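Local coordinates for TOG array regulator of axonemal microtubules protein 1 (Mus musculus, PDB 5DN7) that binds microtubules and promotes their polymerization through its TOG domains, and is needed for ciliogenesis and control of cilium length, at residues L121-K124 and Q125-K129. Numbering follows the deposited sequence.
Sequences LVIK and QEYMK
Four successive i to i+4 backbone hydrogen bonds join Leu121-Lys124 to Gln125-Met128, among them Gln125 N to Leu121 O at 2.9 Å and Tyr127 N to Ile123 O at 2.9 Å. Within 125-129, Lys129 NZ reaches back three residues to Glu126 OE2 at 3.0 Å, a salt bridge in which the ammonium sits above the carboxylate plane. The Tyr127 ring folds back over the preceding turn: chi1 of 67° sets CG between the backbone N and carbonyl carbon, and Lys124 CA lies over one ring face, 3.6 Å from the centroid, as a CH-pi contact. Tyr127 OH ends near Lys124 CG (3.6 Å) and hydrogen-bonds to Glu161. All this belongs to helix 121-138 of TOG region 2, in a predicted HEAT repeat of the solenoid; helix 80-97 packs beside it at Val122, Ile123 and Glu126, helix 156-172 at Lys124 and Met128. Ile123 CG2 touches the ring at Tyr127 CD2, 3.8 Å away, the two side chains crossing at about a right angle. On the more exposed side, the extended Gln125 chain brings NE2 to 3.3 Å from Leu121 CD2, while that amide nitrogen donates to Gln256. Lys124 runs out extended to a cation-pi contact with Phe258.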
loop_
_atom_site.group_PDB
_atom_site.type_symbol
_atom_site.label_atom_id
_atom_site.label_comp_id
_atom_site.label_asym_id
_atom_site.label_seq_id
_atom_site.Cartn_x
_atom_site.Cartn_y
_atom_site.Cartn_z
ATOM N N LEU A 121 7.783 -8.107 8.921
ATOM C CA LEU A 121 6.732 -8.895 8.333
ATOM C C LEU A 121 5.380 -8.690 9.026
ATOM O O LEU A 121 4.367 -8.639 8.341
ATOM C CB LEU A 121 7.130 -10.377 8.330
ATOM C CG LEU A 121 6.189 -11.389 7.676
ATOM C CD1 LEU A 121 6.978 -12.539 7.017
ATOM C CD2 LEU A 121 5.208 -11.953 8.716
ATOM N N VAL A 122 5.320 -8.578 10.353
ATOM C CA VAL A 122 3.988 -8.416 10.986
ATOM C C VAL A 122 3.307 -7.093 10.532
ATOM O O VAL A 122 2.080 -7.022 10.214
ATOM C CB VAL A 122 4.074 -8.478 12.547
ATOM C CG1 VAL A 122 4.203 -9.930 13.035
ATOM C CG2 VAL A 122 5.202 -7.630 13.063
ATOM N N ILE A 123 4.142 -6.063 10.436
ATOM C CA ILE A 123 3.721 -4.774 9.935
ATOM C C ILE A 123 3.190 -4.900 8.510
ATOM O O ILE A 123 2.051 -4.538 8.249
ATOM C CB ILE A 123 4.875 -3.760 9.999
ATOM C CG1 ILE A 123 5.232 -3.496 11.458
ATOM C CG2 ILE A 123 4.511 -2.465 9.294
ATOM C CD1 ILE A 123 4.032 -3.300 12.338
ATOM N N LYS A 124 4.013 -5.434 7.612
ATOM C CA LYS A 124 3.630 -5.654 6.222
ATOM C C LYS A 124 2.333 -6.480 6.079
ATOM O O LYS A 124 1.504 -6.186 5.210
ATOM C CB LYS A 124 4.774 -6.329 5.465
ATOM C CG LYS A 124 4.436 -6.630 4.021
ATOM C CD LYS A 124 5.659 -7.078 3.233
ATOM C CE LYS A 124 5.217 -7.671 1.894
ATOM N NZ LYS A 124 6.302 -8.452 1.185
ATOM N N GLN A 125 2.137 -7.478 6.940
ATOM C CA GLN A 125 0.867 -8.212 6.970
ATOM C C GLN A 125 -0.299 -7.235 7.141
ATOM O O GLN A 125 -1.275 -7.230 6.351
ATOM C CB GLN A 125 0.828 -9.236 8.107
ATOM C CG GLN A 125 1.444 -10.571 7.784
ATOM C CD GLN A 125 1.529 -11.478 9.003
ATOM O OE1 GLN A 125 1.184 -11.075 10.121
ATOM N NE2 GLN A 125 2.019 -12.701 8.801
ATOM N N GLU A 126 -0.189 -6.403 8.178
ATOM C CA GLU A 126 -1.306 -5.490 8.412
ATOM C C GLU A 126 -1.485 -4.432 7.309
ATOM O O GLU A 126 -2.624 -4.164 6.879
ATOM C CB GLU A 126 -1.162 -4.818 9.776
ATOM C CG GLU A 126 -1.182 -5.833 10.915
ATOM C CD GLU A 126 -2.451 -6.676 10.918
ATOM O OE1 GLU A 126 -3.527 -6.152 10.548
ATOM O OE2 GLU A 126 -2.383 -7.870 11.288
ATOM N N TYR A 127 -0.403 -3.836 6.812
ATOM C CA TYR A 127 -0.676 -2.791 5.831
ATOM C C TYR A 127 -1.103 -3.372 4.477
ATOM O O TYR A 127 -1.854 -2.723 3.743
ATOM C CB TYR A 127 0.489 -1.797 5.685
ATOM C CG TYR A 127 1.809 -2.237 5.099
ATOM C CD1 TYR A 127 1.919 -2.669 3.777
ATOM C CD2 TYR A 127 2.983 -2.104 5.849
ATOM C CE1 TYR A 127 3.157 -3.019 3.240
ATOM C CE2 TYR A 127 4.215 -2.444 5.327
ATOM C CZ TYR A 127 4.302 -2.897 4.028
ATOM O OH TYR A 127 5.540 -3.231 3.529
ATOM N N MET A 128 -0.681 -4.588 4.154
ATOM C CA MET A 128 -1.186 -5.227 2.939
ATOM C C MET A 128 -2.691 -5.504 3.075
ATOM O O MET A 128 -3.477 -5.289 2.101
ATOM C CB MET A 128 -0.431 -6.524 2.625
ATOM C CG MET A 128 0.994 -6.346 2.072
ATOM S SD MET A 128 1.131 -5.101 0.745
ATOM C CE MET A 128 -0.106 -5.659 -0.446
ATOM N N LYS A 129 -3.102 -5.966 4.262
ATOM C CA LYS A 129 -4.554 -6.101 4.496
ATOM C C LYS A 129 -5.283 -4.786 4.234
ATOM O O LYS A 129 -6.300 -4.731 3.491
ATOM C CB LYS A 129 -4.849 -6.568 5.924
ATOM C CG LYS A 129 -4.537 -8.039 6.192
ATOM C CD LYS A 129 -4.546 -8.285 7.698
ATOM C CE LYS A 129 -4.243 -9.724 8.030
ATOM N NZ LYS A 129 -3.822 -9.814 9.457
#